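Local coordinates for porin (Rhodobacter capsulatus, PDB 2POR), which assembles as a homotrimer and forms channels in the outer membrane that let small hydrophilic solutes, up to about 0.6 kDa, diffuse passively across it, at residues 143-155 / 165-178. Residues are numbered along the deposited sequence; the frame is centred on the assembly and turned at random.
Sequences SEDDAQEMAVAAA and LGYEKIDSPDTALM
The side chains of M150 and K169 leave a hydrogen-bonded pair of two antiparallel strands together, neighbours running in the same direction, the thioether SD of M150 resting 3.6 Å from CE of K169. The lysine sets CG between its backbone N and carbonyl carbon (chi1 63°) and bends at chi3, which carries NZ forward along its own strand to D171; there OD1 receives it on the syn side at 3.2 Å, in a salt bridge. On the same face V152 runs alongside Y167, its CG2 4.2 Å from CB of the tyrosine, whose OH is hydrogen-bonded to OE1 of E182 on strand 181-192.

The opposite face is built differently. CB of A151 sits 3.8 Å from CG of E168, and A153 faces G166, where the strands close to 3.9 Å between CA atoms. E149 and E168 send their carboxylates to the loop that carries T106 and G107: E149 OE1 takes the backbone N of G107, while E168 bonds T106 OG1 through OE1 and the backbone N of L105 through OE2. Helix 78-83 packs over A151 and A153. Near the strand ends, the methyl of A147 meets CG2 of I170 at 3.8 Å and also touches CE of M178, and the P173 ring lies against the D146-A147 backbone.

Eight backbone hydrogen bonds join strands 148-155 and 165-171, from Q148 N to D171 O (2.9 Å) through to the A154-L165 pair. This is the β-hairpin of strands 148-158 and 161-171 in the 16-stranded antiparallel porin barrel, with small residues and carboxylates turned to the loop and helix inside and M150, V152, Y167 and L165 on the outer surface.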
ATOM      1  N   SER A 143      12.361  -6.224  24.294  1.00 25.41           N
ATOM      2  CA  SER A 143      12.373  -6.045  25.723  1.00 24.21           C
ATOM      3  C   SER A 143      12.851  -4.654  26.131  1.00 29.13           C
ATOM      4  O   SER A 143      12.967  -4.401  27.337  1.00 29.64           O
ATOM      5  CB  SER A 143      13.259  -7.100  26.340  1.00 30.36           C
ATOM      6  OG  SER A 143      12.672  -8.382  26.198  1.00 34.01           O
ATOM      7  N   GLU A 144      13.083  -3.709  25.208  1.00 25.37           N
ATOM      8  CA  GLU A 144      13.539  -2.389  25.615  1.00 23.57           C
ATOM      9  C   GLU A 144      12.420  -1.591  26.271  1.00 32.22           C
ATOM     10  O   GLU A 144      11.329  -1.508  25.696  1.00 26.96           O
ATOM     11  CB  GLU A 144      14.077  -1.693  24.363  1.00 30.98           C
ATOM     12  CG  GLU A 144      14.880  -0.422  24.685  1.00 55.43           C
ATOM     13  CD  GLU A 144      15.157   0.571  23.547  1.00 68.87           C
ATOM     14  OE1 GLU A 144      15.208   0.166  22.381  1.00 57.51           O
ATOM     15  OE2 GLU A 144      15.323   1.765  23.840  1.00 82.75           O
ATOM     16  N   ASP A 145      12.647  -0.999  27.445  1.00 24.45           N
ATOM     17  CA  ASP A 145      11.643  -0.232  28.159  1.00 23.62           C
ATOM     18  C   ASP A 145      11.218   0.995  27.437  1.00 31.40           C
ATOM     19  O   ASP A 145      12.057   1.711  26.887  1.00 27.58           O
ATOM     20  CB  ASP A 145      12.096   0.250  29.528  1.00 27.22           C
ATOM     21  CG  ASP A 145      12.218  -0.838  30.602  1.00 43.72           C
ATOM     22  OD1 ASP A 145      11.402  -1.757  30.631  1.00 55.35           O
ATOM     23  OD2 ASP A 145      13.118  -0.752  31.441  1.00 70.49           O
ATOM     24  N   ASP A 146       9.912   1.252  27.451  1.00 23.66           N
ATOM     25  CA  ASP A 146       9.362   2.390  26.738  1.00 18.81           C
ATOM     26  C   ASP A 146       8.605   3.165  27.782  1.00 10.77           C
ATOM     27  O   ASP A 146       8.426   2.724  28.919  1.00 22.23           O
ATOM     28  CB  ASP A 146       8.407   1.888  25.588  1.00 21.54           C
ATOM     29  CG  ASP A 146       8.123   2.871  24.454  1.00 31.62           C
ATOM     30  OD1 ASP A 146       8.524   4.029  24.540  1.00 34.30           O
ATOM     31  OD2 ASP A 146       7.511   2.509  23.453  1.00 26.76           O
ATOM     32  N   ALA A 147       8.202   4.398  27.451  1.00 16.46           N
ATOM     33  CA  ALA A 147       7.221   5.121  28.265  1.00 23.36           C
ATOM     34  C   ALA A 147       5.931   4.271  28.223  1.00 25.54           C
ATOM     35  O   ALA A 147       5.737   3.530  27.244  1.00 21.29           O
ATOM     36  CB  ALA A 147       6.899   6.475  27.654  1.00 18.36           C
ATOM     37  N   GLN A 148       5.067   4.302  29.211  1.00 20.67           N
ATOM     38  CA  GLN A 148       3.872   3.490  29.137  1.00 21.13           C
ATOM     39  C   GLN A 148       2.691   4.381  29.370  1.00 28.17           C
ATOM     40  O   GLN A 148       2.739   5.138  30.339  1.00 24.20           O
ATOM     41  CB  GLN A 148       3.967   2.465  30.167  1.00 21.13           C
ATOM     42  CG  GLN A 148       2.721   1.620  30.101  1.00 25.80           C
ATOM     43  CD  GLN A 148       2.841   0.404  30.969  1.00 34.87           C
ATOM     44  OE1 GLN A 148       2.251  -0.631  30.681  1.00 38.87           O
ATOM     45  NE2 GLN A 148       3.650   0.389  32.023  1.00 47.02           N
ATOM     46  N   GLU A 149       1.639   4.347  28.547  1.00 17.81           N
ATOM     47  CA  GLU A 149       0.511   5.238  28.754  1.00 17.51           C
ATOM     48  C   GLU A 149      -0.656   4.425  29.282  1.00 20.63           C
ATOM     49  O   GLU A 149      -0.646   3.191  29.117  1.00 18.55           O
ATOM     50  CB  GLU A 149       0.087   5.908  27.475  1.00 19.12           C
ATOM     51  CG  GLU A 149      -0.247   4.922  26.347  1.00 18.36           C
ATOM     52  CD  GLU A 149      -0.554   5.537  25.004  1.00 20.39           C
ATOM     53  OE1 GLU A 149      -0.436   6.756  24.842  1.00 21.55           O
ATOM     54  OE2 GLU A 149      -0.903   4.770  24.101  1.00 21.49           O
ATOM     55  N   MET A 150      -1.581   5.115  29.936  1.00 18.17           N
ATOM     56  CA  MET A 150      -2.790   4.489  30.494  1.00 20.14           C
ATOM     57  C   MET A 150      -3.836   5.544  30.682  1.00 28.58           C
ATOM     58  O   MET A 150      -3.507   6.697  30.960  1.00 27.20           O
ATOM     59  CB  MET A 150      -2.646   3.918  31.878  1.00 27.78           C
ATOM     60  CG  MET A 150      -1.767   2.727  32.000  1.00 64.16           C
ATOM     61  SD  MET A 150      -0.970   2.798  33.617  1.00 78.93           S
ATOM     62  CE  MET A 150      -0.341   1.137  33.554  1.00 70.32           C
ATOM     63  N   ALA A 151      -5.120   5.209  30.587  1.00 21.76           N
ATOM     64  CA  ALA A 151      -6.172   6.182  30.834  1.00 22.34           C
ATOM     65  C   ALA A 151      -7.436   5.400  31.202  1.00 22.98           C
ATOM     66  O   ALA A 151      -7.545   4.174  30.943  1.00 20.23           O
ATOM     67  CB  ALA A 151      -6.471   7.004  29.604  1.00 15.31           C
ATOM     68  N   VAL A 152      -8.311   6.088  31.908  1.00 21.53           N
ATOM     69  CA  VAL A 152      -9.593   5.525  32.312  1.00 23.07           C
ATOM     70  C   VAL A 152     -10.578   6.692  32.129  1.00 29.71           C
ATOM     71  O   VAL A 152     -10.212   7.868  32.289  1.00 27.21           O
ATOM     72  CB  VAL A 152      -9.554   4.977  33.831  1.00 25.13           C
ATOM     73  CG1 VAL A 152      -8.552   3.838  33.959  0.53 28.48           C
ATOM     74  CG2 VAL A 152      -9.191   6.091  34.799  0.53 23.43           C
ATOM     75  N   ALA A 153     -11.827   6.454  31.704  1.00 27.54           N
ATOM     76  CA  ALA A 153     -12.814   7.521  31.563  1.00 23.02           C
ATOM     77  C   ALA A 153     -14.223   6.937  31.785  1.00 25.00           C
ATOM     78  O   ALA A 153     -14.429   5.729  31.564  1.00 23.08           O
ATOM     79  CB  ALA A 153     -12.728   8.127  30.165  1.00 20.58           C
ATOM     80  N   ALA A 154     -15.178   7.731  32.233  1.00 25.22           N
ATOM     81  CA  ALA A 154     -16.550   7.274  32.427  1.00 31.60           C
ATOM     82  C   ALA A 154     -17.457   8.370  31.976  1.00 28.50           C
ATOM     83  O   ALA A 154     -17.085   9.540  32.027  1.00 28.42           O
ATOM     84  CB  ALA A 154     -16.853   7.010  33.861  1.00 24.29           C
ATOM     85  N   ALA A 155     -18.639   8.072  31.453  1.00 26.24           N
ATOM     86  CA  ALA A 155     -19.563   9.103  31.028  1.00 31.59           C
ATOM     87  C   ALA A 155     -20.976   8.633  31.396  1.00 32.78           C
ATOM     88  O   ALA A 155     -21.252   7.446  31.607  1.00 27.08           O
ATOM     89  CB  ALA A 155     -19.528   9.313  29.509  1.00 29.48           C
ATOM     90  N   LEU A 165     -15.723  12.159  32.819  1.00 24.05           N
ATOM     91  CA  LEU A 165     -14.388  12.500  33.241  1.00 31.20           C
ATOM     92  C   LEU A 165     -13.429  11.415  32.877  1.00 23.08           C
ATOM     93  O   LEU A 165     -13.776  10.254  32.700  1.00 27.04           O
ATOM     94  CB  LEU A 165     -14.310  12.751  34.740  1.00 40.23           C
ATOM     95  CG  LEU A 165     -14.584  11.787  35.859  1.00 55.61           C
ATOM     96  CD1 LEU A 165     -13.311  11.592  36.684  1.00 64.27           C
ATOM     97  CD2 LEU A 165     -15.669  12.378  36.771  1.00 58.44           C
ATOM     98  N   GLY A 166     -12.197  11.841  32.701  1.00 28.71           N
ATOM     99  CA  GLY A 166     -11.158  10.944  32.284  1.00 24.37           C
ATOM    100  C   GLY A 166      -9.871  11.317  32.988  1.00 22.71           C
ATOM    101  O   GLY A 166      -9.706  12.443  33.459  1.00 23.22           O
ATOM    102  N   TYR A 167      -9.010  10.348  33.084  1.00 22.54           N
ATOM    103  CA  TYR A 167      -7.754  10.531  33.699  1.00 21.68           C
ATOM    104  C   TYR A 167      -6.818   9.717  32.855  1.00 22.97           C
ATOM    105  O   TYR A 167      -6.940   8.511  32.652  1.00 25.70           O
ATOM    106  CB  TYR A 167      -7.849  10.017  35.078  1.00 19.60           C
ATOM    107  CG  TYR A 167      -6.500  10.094  35.709  1.00 30.51           C
ATOM    108  CD1 TYR A 167      -5.965  11.313  36.097  1.00 31.48           C
ATOM    109  CD2 TYR A 167      -5.802   8.912  35.829  1.00 35.86           C
ATOM    110  CE1 TYR A 167      -4.685  11.324  36.616  1.00 34.71           C
ATOM    111  CE2 TYR A 167      -4.524   8.919  36.341  1.00 45.09           C
ATOM    112  CZ  TYR A 167      -3.981  10.127  36.727  1.00 45.63           C
ATOM    113  OH  TYR A 167      -2.693  10.113  37.218  1.00 43.91           O
ATOM    114  N   GLU A 168      -5.767  10.420  32.500  1.00 25.32           N
ATOM    115  CA  GLU A 168      -4.730   9.887  31.646  1.00 22.85           C
ATOM    116  C   GLU A 168      -3.329  10.066  32.226  1.00 23.46           C
ATOM    117  O   GLU A 168      -3.038  11.101  32.839  1.00 21.97           O
ATOM    118  CB  GLU A 168      -4.760  10.599  30.334  1.00 23.96           C
ATOM    119  CG  GLU A 168      -6.093  10.782  29.608  1.00 18.08           C
ATOM    120  CD  GLU A 168      -5.866  11.291  28.206  1.00 17.37           C
ATOM    121  OE1 GLU A 168      -5.505  10.507  27.335  1.00 19.97           O
ATOM    122  OE2 GLU A 168      -6.043  12.464  27.949  1.00 21.50           O
ATOM    123  N   LYS A 169      -2.446   9.111  32.027  1.00 21.91           N
ATOM    124  CA  LYS A 169      -1.069   9.287  32.449  1.00 26.98           C
ATOM    125  C   LYS A 169      -0.030   8.585  31.577  1.00 33.90           C
ATOM    126  O   LYS A 169      -0.327   7.604  30.873  1.00 21.78           O
ATOM    127  CB  LYS A 169      -0.941   8.827  33.873  1.00 22.39           C
ATOM    128  CG  LYS A 169      -1.232   7.382  34.025  1.00 33.73           C
ATOM    129  CD  LYS A 169      -0.784   7.136  35.415  1.00 55.00           C
ATOM    130  CE  LYS A 169      -0.072   5.803  35.356  1.00 70.05           C
ATOM    131  NZ  LYS A 169       0.735   5.638  36.556  1.00 76.45           N
ATOM    132  N   ILE A 170       1.202   9.144  31.533  1.00 24.31           N
ATOM    133  CA  ILE A 170       2.341   8.532  30.832  1.00 26.64           C
ATOM    134  C   ILE A 170       3.469   8.371  31.870  1.00 22.64           C
ATOM    135  O   ILE A 170       3.851   9.323  32.538  1.00 26.39           O
ATOM    136  CB  ILE A 170       2.861   9.398  29.624  1.00 22.23           C
ATOM    137  CG1 ILE A 170       1.767   9.688  28.581  1.00 18.13           C
ATOM    138  CG2 ILE A 170       4.027   8.626  28.990  1.00 20.59           C
ATOM    139  CD1 ILE A 170       2.216  10.561  27.413  1.00 22.57           C
ATOM    140  N   ASP A 171       3.919   7.162  32.115  1.00 21.42           N
ATOM    141  CA  ASP A 171       5.055   6.847  32.937  1.00 22.65           C
ATOM    142  C   ASP A 171       6.299   6.760  32.101  1.00 24.81           C
ATOM    143  O   ASP A 171       6.402   5.987  31.148  1.00 25.52           O
ATOM    144  CB  ASP A 171       4.922   5.522  33.612  1.00 24.09           C
ATOM    145  CG  ASP A 171       3.761   5.498  34.583  1.00 37.12           C
ATOM    146  OD1 ASP A 171       3.381   6.555  35.100  1.00 39.08           O
ATOM    147  OD2 ASP A 171       3.235   4.408  34.795  1.00 63.64           O
ATOM    148  N   SER A 172       7.257   7.577  32.521  1.00 28.50           N
ATOM    149  CA  SER A 172       8.545   7.709  31.881  1.00 29.34           C
ATOM    150  C   SER A 172       9.402   6.509  32.185  1.00 19.80           C
ATOM    151  O   SER A 172       9.415   6.075  33.333  1.00 27.09           O
ATOM    152  CB  SER A 172       9.276   8.925  32.394  1.00 25.55           C
ATOM    153  OG  SER A 172      10.504   8.958  31.691  1.00 28.00           O
ATOM    154  N   PRO A 173      10.183   5.951  31.267  1.00 23.04           N
ATOM    155  CA  PRO A 173      11.140   4.919  31.597  1.00 24.44           C
ATOM    156  C   PRO A 173      12.299   5.554  32.364  1.00 46.59           C
ATOM    157  O   PRO A 173      12.944   4.808  33.082  1.00 45.87           O
ATOM    158  CB  PRO A 173      11.554   4.345  30.281  1.00 21.93           C
ATOM    159  CG  PRO A 173      11.547   5.546  29.389  1.00 24.05           C
ATOM    160  CD  PRO A 173      10.384   6.425  29.909  1.00 23.65           C
ATOM    161  N   ASP A 174      12.603   6.868  32.284  1.00 32.74           N
ATOM    162  CA  ASP A 174      13.732   7.452  33.001  1.00 29.56           C
ATOM    163  C   ASP A 174      13.379   8.890  33.282  1.00 19.81           C
ATOM    164  O   ASP A 174      13.441   9.740  32.374  1.00 27.36           O
ATOM    165  CB  ASP A 174      14.988   7.383  32.136  1.00 37.96           C
ATOM    166  CG  ASP A 174      16.313   7.793  32.816  1.00 44.06           C
ATOM    167  OD1 ASP A 174      16.331   8.492  33.827  1.00 35.40           O
ATOM    168  OD2 ASP A 174      17.360   7.403  32.313  1.00 47.06           O
ATOM    169  N   THR A 175      13.036   9.159  34.552  1.00 25.91           N
ATOM    170  CA  THR A 175      12.612  10.499  34.932  1.00 31.18           C
ATOM    171  C   THR A 175      13.736  11.555  35.037  1.00 37.44           C
ATOM    172  O   THR A 175      13.427  12.747  35.208  1.00 34.89           O
ATOM    173  CB  THR A 175      11.780  10.421  36.252  1.00 35.52           C
ATOM    174  OG1 THR A 175      12.552   9.725  37.214  1.00 41.72           O
ATOM    175  CG2 THR A 175      10.413   9.739  36.013  1.00 30.09           C
ATOM    176  N   ALA A 176      15.024  11.155  34.877  1.00 36.77           N
ATOM    177  CA  ALA A 176      16.121  12.110  34.684  1.00 34.55           C
ATOM    178  C   ALA A 176      15.996  12.668  33.281  1.00 34.09           C
ATOM    179  O   ALA A 176      16.295  13.844  33.038  1.00 32.18           O
ATOM    180  CB  ALA A 176      17.499  11.480  34.731  1.00 29.40           C
ATOM    181  N   LEU A 177      15.519  11.817  32.348  1.00 25.68           N
ATOM    182  CA  LEU A 177      15.366  12.233  30.967  1.00 24.25           C
ATOM    183  C   LEU A 177      13.990  12.772  30.544  1.00 30.49           C
ATOM    184  O   LEU A 177      13.924  13.650  29.672  1.00 25.58           O
ATOM    185  CB  LEU A 177      15.759  11.060  30.113  1.00 34.03           C
ATOM    186  CG  LEU A 177      17.225  10.667  30.200  1.00 41.02           C
ATOM    187  CD1 LEU A 177      17.449   9.459  29.347  1.00 40.73           C
ATOM    188  CD2 LEU A 177      18.112  11.770  29.670  1.00 41.14           C
ATOM    189  N   MET A 178      12.875  12.310  31.126  1.00 27.88           N
ATOM    190  CA  MET A 178      11.526  12.771  30.743  1.00 24.64           C
ATOM    191  C   MET A 178      10.676  12.607  31.969  1.00 15.20           C
ATOM    192  O   MET A 178      10.697  11.540  32.570  1.00 22.04           O
ATOM    193  CB  MET A 178      10.956  11.905  29.603  1.00 24.97           C
ATOM    194  CG  MET A 178       9.656  12.522  29.084  1.00 37.40           C
ATOM    195  SD  MET A 178       8.846  11.482  27.834  1.00 34.16           S
ATOM    196  CE  MET A 178       8.288  10.139  28.864  1.00 28.69           C
TER
HETATM  197  O   HOH W   1       7.690   2.862  31.561  1.00 48.64           O